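Local coordinates for SusD homolog (Bacteroides ovatus, PDB 4F53), which probably binds glycans, perhaps mucin O-glycans, at the cell surface as a SusD-family outer-membrane lipoprotein, at residues Y61-N66 and L305-L310; Q313-S318 and Y392-K397. All coordinates share one frame; numbering follows the deposited sequence.

Interaction 1: residues Y61-N66 and L305-L310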
loop_
_atom_site.group_PDB
_atom_site.type_symbol
_atom_site.label_atom_id
_atom_site.label_comp_id
_atom_site.label_asym_id
_atom_site.label_seq_id
_atom_site.Cartn_x
_atom_site.Cartn_y
_atom_site.Cartn_z
ATOM N N TYR A 61 -6.509 -6.444 -2.888
ATOM C CA TYR A 61 -7.658 -5.503 -2.989
ATOM C C TYR A 61 -8.329 -5.467 -4.372
ATOM O O TYR A 61 -9.534 -5.265 -4.454
ATOM C CB TYR A 61 -7.225 -4.055 -2.701
ATOM C CG TYR A 61 -6.817 -3.711 -1.283
ATOM C CD1 TYR A 61 -7.414 -4.339 -0.188
ATOM C CD2 TYR A 61 -5.941 -2.657 -1.028
ATOM C CE1 TYR A 61 -7.079 -3.987 1.120
ATOM C CE2 TYR A 61 -5.573 -2.324 0.273
ATOM C CZ TYR A 61 -6.166 -2.975 1.343
ATOM O OH TYR A 61 -5.834 -2.621 2.622
ATOM N N VAL A 62 -7.530 -5.576 -5.457
ATOM C CA VAL A 62 -8.050 -5.339 -6.803
ATOM C C VAL A 62 -7.927 -6.544 -7.684
ATOM O O VAL A 62 -6.900 -7.211 -7.681
ATOM C CB VAL A 62 -7.318 -4.112 -7.456
ATOM C CG1 VAL A 62 -7.839 -3.825 -8.864
ATOM C CG2 VAL A 62 -7.456 -2.870 -6.587
ATOM N N ALA A 63 -8.965 -6.765 -8.519
ATOM C CA ALA A 63 -8.932 -7.809 -9.522
ATOM C C ALA A 63 -9.040 -7.139 -10.872
ATOM O O ALA A 63 -10.054 -6.506 -11.158
ATOM C CB ALA A 63 -10.070 -8.800 -9.311
ATOM N N ASP A 64 -8.000 -7.254 -11.701
ATOM C CA ASP A 64 -8.003 -6.762 -13.081
ATOM C C ASP A 64 -9.178 -7.414 -13.823
ATOM O O ASP A 64 -9.484 -8.585 -13.581
ATOM C CB ASP A 64 -6.653 -7.033 -13.761
ATOM C CG ASP A 64 -5.439 -6.474 -12.993
ATOM O OD1 ASP A 64 -5.529 -5.316 -12.487
ATOM O OD2 ASP A 64 -4.397 -7.204 -12.886
ATOM N N SER A 65 -9.900 -6.615 -14.633
ATOM C CA SER A 65 -11.116 -7.027 -15.358
ATOM C C SER A 65 -11.093 -6.532 -16.820
ATOM O O SER A 65 -12.135 -6.210 -17.383
ATOM C CB SER A 65 -12.359 -6.505 -14.641
ATOM O OG SER A 65 -12.303 -5.095 -14.516
ATOM N N ASN A 66 -9.905 -6.448 -17.415
ATOM C CA ASN A 66 -9.764 -6.046 -18.803
ATOM C C ASN A 66 -10.002 -7.300 -19.679
ATOM O O ASN A 66 -9.284 -8.300 -19.551
ATOM C CB ASN A 66 -8.386 -5.408 -19.042
ATOM C CG ASN A 66 -8.141 -4.986 -20.465
ATOM O OD1 ASN A 66 -7.947 -5.806 -21.347
ATOM N ND2 ASN A 66 -8.134 -3.698 -20.718
ATOM N N LEU A 305 -14.215 -10.018 -8.037
ATOM C CA LEU A 305 -13.708 -10.883 -9.088
ATOM C C LEU A 305 -12.398 -11.550 -8.596
ATOM O O LEU A 305 -11.657 -10.969 -7.801
ATOM C CB LEU A 305 -13.483 -10.009 -10.342
ATOM C CG LEU A 305 -12.988 -10.653 -11.625
ATOM C CD1 LEU A 305 -14.030 -11.597 -12.210
ATOM C CD2 LEU A 305 -12.623 -9.587 -12.623
ATOM N N ARG A 306 -12.140 -12.780 -9.043
ATOM C CA ARG A 306 -10.937 -13.502 -8.685
ATOM C C ARG A 306 -9.699 -12.764 -9.238
ATOM O O ARG A 306 -9.705 -12.326 -10.400
ATOM C CB ARG A 306 -11.009 -14.942 -9.240
ATOM C CG ARG A 306 -9.856 -15.859 -8.827
ATOM C CD ARG A 306 -9.952 -16.301 -7.370
ATOM N NE ARG A 306 -8.774 -17.075 -6.980
ATOM C CZ ARG A 306 -8.683 -18.394 -7.077
ATOM N NH1 ARG A 306 -9.713 -19.108 -7.522
ATOM N NH2 ARG A 306 -7.563 -19.009 -6.745
ATOM N N ARG A 307 -8.672 -12.585 -8.387
ATOM C CA ARG A 307 -7.411 -11.963 -8.813
ATOM C C ARG A 307 -6.574 -13.001 -9.547
ATOM O O ARG A 307 -6.649 -14.189 -9.209
ATOM C CB ARG A 307 -6.623 -11.402 -7.621
ATOM C CG ARG A 307 -7.293 -10.267 -6.857
ATOM C CD ARG A 307 -6.476 -9.888 -5.623
ATOM N NE ARG A 307 -6.442 -11.016 -4.684
ATOM C CZ ARG A 307 -5.368 -11.737 -4.406
ATOM N NH1 ARG A 307 -4.178 -11.374 -4.871
ATOM N NH2 ARG A 307 -5.465 -12.799 -3.623
ATOM N N GLY A 308 -5.775 -12.555 -10.514
ATOM C CA GLY A 308 -4.890 -13.444 -11.247
ATOM C C GLY A 308 -5.523 -14.267 -12.348
ATOM O O GLY A 308 -4.978 -15.311 -12.713
ATOM N N ILE A 309 -6.658 -13.818 -12.899
ATOM C CA ILE A 309 -7.269 -14.493 -14.060
ATOM C C ILE A 309 -6.369 -14.164 -15.266
ATOM O O ILE A 309 -5.997 -13.004 -15.444
ATOM C CB ILE A 309 -8.753 -14.088 -14.288
ATOM C CG1 ILE A 309 -9.653 -14.515 -13.098
ATOM C CG2 ILE A 309 -9.269 -14.639 -15.634
ATOM C CD1 ILE A 309 -11.063 -13.845 -13.080
ATOM N N LEU A 310 -5.948 -15.173 -16.026
ATOM C CA LEU A 310 -5.055 -14.953 -17.158
ATOM C C LEU A 310 -5.752 -14.122 -18.203
ATOM O O LEU A 310 -6.943 -14.324 -18.465
ATOM C CB LEU A 310 -4.578 -16.294 -17.773
ATOM C CG LEU A 310 -3.313 -16.260 -18.663
ATOM C CD1 LEU A 310 -2.017 -16.209 -17.816
ATOM C CD2 LEU A 310 -3.244 -17.499 -19.562
HETATM O O HOH W 1 -8.363 -10.718 -12.258
HETATM O O HOH W 2 -5.885 -9.961 -11.344
#
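Ala-63 sits where the short strand 62-64 comes closest to the irregular segment 305-310, the CA atoms of Ala-63 and Arg-307 being 4.5 Å apart. Its CB points at the loop and lies 3.1 Å from Leu-305 O and 3.8 Å from Leu-305 CB, so the small methyl of alanine suits a place this closely packed. Leu-305 has CG anti to its backbone N (chi1 -178°), and chi2 then lays its CD2 against Asp-64 O and 3.7 Å from Ser-65 CB. On the other side of Ala-63 the aliphatic part of Arg-307 takes over: CG is 3.2 Å from Val-62 O. The chain then bends at chi3 (-64°), and the guanidinium leaves the strand for a salt bridge with Asp-266 and a hydrogen bond to Ala-57 O. In this TPR-like fold, rich in helices and with little strand, the strand pairs antiparallel with strand 261-263, Ala-63 bonding to Arg-262, while Leu-305 bonds through its backbone to Ile-263. The looser side is wet. One water donates to both Asp-64 O and Arg-306 O; a second accepts from Gly-308 N at 2.7 Å and makes weak bonds to Asp-64 N and OD2. The carboxylate of Asp-64 finds its main partner in Arg-74, whose guanidinium also bonds Ile-309 O. With phi at 79°, Gly-308 takes a backbone shape that glycine adopts easily.

Interaction 2: residues Q313-S318 and Y392-K397; sequences QYNSWS and YKDPLK
Two type I beta turns meet here through a leucine and one bridging water, in a buried contact between the loop joining helix 288-291 to strand 332-335 and the loop between helices 379-383 and 423-438; its centre lies about 27 Å from that of the chain. Leu-396, in the turn 394-397, carries the apolar part of the contact. CD1 of Leu-396 packs against the turn 315-318, 3.6 Å from Trp-317 C and 3.8 Å from Asn-315 CB, while its CD2 meets Trp-317 CB and lies 3.8 Å from Trp-317 CE3, at the edge of the indole. A branched aliphatic end suits the place, since one methyl can rest on the turn backbone while the other reaches the indole edge. Phe-288 also packs on Leu-396. Turn 315-318 is pinned at Asn-315 O, which accepts both Ser-318 N and, on a lone pair, Ser-318 OG at 2.6 Å. Asp-394 forms an Asx turn: with CG anti to its backbone N (chi1 -174°), OD1 accepts from Leu-396 N at 3.0 Å, met from above the carboxylate plane. Asp-394 and Asn-315 point tip to tip, their planes 49° apart. Their ends are joined by a water that accepts from ND2 and donates to OD2; ND2 also bonds Tyr-404 O, and OD2 accepts from Tyr-406 N. Aspartate suits the position because one oxygen closes the Asx turn while the other faces the water and Tyr-406 N. An alanine at Asp-394 would remove the carboxylate and would probably loosen the turn that presents Leu-396, leaving the water and Tyr-406 N without this acceptor.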
loop_
_atom_site.group_PDB
_atom_site.type_symbol
_atom_site.label_atom_id
_atom_site.label_comp_id
_atom_site.label_asym_id
_atom_site.label_seq_id
_atom_site.Cartn_x
_atom_site.Cartn_y
_atom_site.Cartn_z
ATOM N N GLN A 313 -8.759 -15.179 -20.584
ATOM C CA GLN A 313 -9.486 -16.290 -19.951
ATOM C C GLN A 313 -10.537 -15.815 -18.955
ATOM O O GLN A 313 -10.792 -16.477 -17.950
ATOM C CB GLN A 313 -8.499 -17.249 -19.272
ATOM C CG GLN A 313 -7.639 -17.978 -20.296
ATOM C CD GLN A 313 -6.656 -18.945 -19.710
ATOM O OE1 GLN A 313 -6.401 -18.990 -18.504
ATOM N NE2 GLN A 313 -6.056 -19.742 -20.571
ATOM N N TYR A 314 -11.170 -14.678 -19.260
ATOM C CA TYR A 314 -12.231 -14.101 -18.432
ATOM C C TYR A 314 -13.584 -14.521 -18.915
ATOM O O TYR A 314 -13.805 -14.597 -20.132
ATOM C CB TYR A 314 -12.182 -12.573 -18.497
ATOM C CG TYR A 314 -11.076 -11.938 -17.698
ATOM C CD1 TYR A 314 -9.815 -11.723 -18.261
ATOM C CD2 TYR A 314 -11.295 -11.497 -16.401
ATOM C CE1 TYR A 314 -8.788 -11.135 -17.523
ATOM C CE2 TYR A 314 -10.280 -10.906 -15.657
ATOM C CZ TYR A 314 -9.032 -10.722 -16.226
ATOM O OH TYR A 314 -8.052 -10.115 -15.511
ATOM N N ASN A 315 -14.527 -14.704 -17.976
ATOM C CA ASN A 315 -15.926 -14.901 -18.354
ATOM C C ASN A 315 -16.395 -13.538 -18.898
ATOM O O ASN A 315 -15.975 -12.514 -18.344
ATOM C CB ASN A 315 -16.737 -15.355 -17.142
ATOM C CG ASN A 315 -16.665 -16.833 -16.867
ATOM O OD1 ASN A 315 -16.625 -17.670 -17.776
ATOM N ND2 ASN A 315 -16.717 -17.185 -15.598
ATOM N N SER A 316 -17.163 -13.502 -19.999
ATOM C CA SER A 316 -17.579 -12.228 -20.634
ATOM C C SER A 316 -18.401 -11.286 -19.724
ATOM O O SER A 316 -18.514 -10.105 -20.059
ATOM C CB SER A 316 -18.353 -12.475 -21.927
ATOM O OG SER A 316 -19.592 -13.110 -21.666
ATOM N N TRP A 317 -18.964 -11.785 -18.607
ATOM C CA TRP A 317 -19.767 -10.946 -17.706
ATOM C C TRP A 317 -18.996 -10.481 -16.472
ATOM O O TRP A 317 -19.600 -9.883 -15.581
ATOM C CB TRP A 317 -21.061 -11.668 -17.272
ATOM C CG TRP A 317 -21.983 -12.043 -18.401
ATOM C CD1 TRP A 317 -21.919 -11.619 -19.697
ATOM C CD2 TRP A 317 -23.111 -12.919 -18.321
ATOM N NE1 TRP A 317 -22.895 -12.222 -20.439
ATOM C CE2 TRP A 317 -23.659 -13.013 -19.617
ATOM C CE3 TRP A 317 -23.726 -13.623 -17.272
ATOM C CZ2 TRP A 317 -24.794 -13.792 -19.899
ATOM C CZ3 TRP A 317 -24.835 -14.411 -17.554
ATOM C CH2 TRP A 317 -25.357 -14.493 -18.853
ATOM N N SER A 318 -17.658 -10.684 -16.452
ATOM C CA SER A 318 -16.744 -10.333 -15.349
ATOM C C SER A 318 -16.836 -8.890 -14.848
ATOM O O SER A 318 -16.598 -8.657 -13.658
ATOM C CB SER A 318 -15.294 -10.610 -15.738
ATOM O OG SER A 318 -15.120 -12.002 -15.897
ATOM N N TYR A 392 -15.156 -18.911 -1.625
ATOM C CA TYR A 392 -15.596 -18.023 -2.686
ATOM C C TYR A 392 -16.322 -18.834 -3.768
ATOM O O TYR A 392 -15.747 -19.749 -4.359
ATOM C CB TYR A 392 -14.399 -17.240 -3.273
ATOM C CG TYR A 392 -14.747 -16.444 -4.505
ATOM C CD1 TYR A 392 -15.618 -15.355 -4.435
ATOM C CD2 TYR A 392 -14.214 -16.779 -5.746
ATOM C CE1 TYR A 392 -15.967 -14.631 -5.579
ATOM C CE2 TYR A 392 -14.532 -16.047 -6.890
ATOM C CZ TYR A 392 -15.417 -14.979 -6.802
ATOM O OH TYR A 392 -15.683 -14.239 -7.925
ATOM N N LYS A 393 -17.610 -18.538 -3.976
ATOM C CA LYS A 393 -18.414 -19.190 -5.011
ATOM C C LYS A 393 -18.498 -18.228 -6.191
ATOM O O LYS A 393 -19.134 -17.183 -6.048
ATOM C CB LYS A 393 -19.814 -19.564 -4.486
ATOM C CG LYS A 393 -19.824 -20.657 -3.414
ATOM C CD LYS A 393 -21.190 -20.766 -2.702
ATOM C CE LYS A 393 -22.211 -21.654 -3.390
ATOM N NZ LYS A 393 -23.518 -21.668 -2.674
ATOM N N ASP A 394 -17.799 -18.521 -7.324
ATOM C CA ASP A 394 -17.846 -17.670 -8.523
ATOM C C ASP A 394 -19.344 -17.475 -8.963
ATOM O O ASP A 394 -20.008 -18.449 -9.322
ATOM C CB ASP A 394 -16.983 -18.253 -9.679
ATOM C CG ASP A 394 -16.847 -17.382 -10.933
ATOM O OD1 ASP A 394 -17.669 -16.437 -11.112
ATOM O OD2 ASP A 394 -15.953 -17.662 -11.753
ATOM N N PRO A 395 -19.894 -16.231 -8.911
ATOM C CA PRO A 395 -21.324 -16.040 -9.274
ATOM C C PRO A 395 -21.645 -16.303 -10.749
ATOM O O PRO A 395 -22.828 -16.431 -11.119
ATOM C CB PRO A 395 -21.594 -14.581 -8.909
ATOM C CG PRO A 395 -20.249 -13.928 -8.926
ATOM C CD PRO A 395 -19.267 -14.957 -8.484
ATOM N N LEU A 396 -20.603 -16.410 -11.584
ATOM C CA LEU A 396 -20.777 -16.648 -13.014
ATOM C C LEU A 396 -20.705 -18.144 -13.384
ATOM O O LEU A 396 -21.008 -18.500 -14.525
ATOM C CB LEU A 396 -19.757 -15.828 -13.817
ATOM C CG LEU A 396 -19.977 -14.287 -13.801
ATOM C CD1 LEU A 396 -18.961 -13.597 -14.649
ATOM C CD2 LEU A 396 -21.380 -13.914 -14.282
ATOM N N LYS A 397 -20.371 -19.017 -12.409
ATOM C CA LYS A 397 -20.297 -20.473 -12.592
ATOM C C LYS A 397 -21.651 -21.022 -13.102
ATOM O O LYS A 397 -22.697 -20.741 -12.509
ATOM C CB LYS A 397 -19.865 -21.177 -11.295
ATOM C CG LYS A 397 -19.725 -22.684 -11.461
ATOM C CD LYS A 397 -19.827 -23.395 -10.137
ATOM C CE LYS A 397 -19.811 -24.891 -10.304
ATOM N NZ LYS A 397 -19.739 -25.573 -8.990
HETATM O O HOH W 3 -15.502 -15.422 -13.545
#

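How the interactions relate
Interactions 1 and 2 lie with their centres about 11 Å apart on the same side of the chain's centre, and segments 305-310 and 313-318 belong to one long loop between helix 288-291 and strand 332-335. Tyr-314 joins them most directly: its OH is 2.8 Å from Asp-64 O, a probable but weak hydrogen bond to a carbonyl that also takes a water in interaction 1. Packing adds to this, with Leu-305 CD1 3.9 Å from Ser-318 OG. Tyr-406 touches both, receiving Arg-306 at its carbonyl and bonding Asp-394 through its N. A glycerol, probably from the crystallisation liquor, hydrogen-bonds NH1 of Arg-307 in interaction 1; such molecules often mark pockets, but this establishes no glycan site.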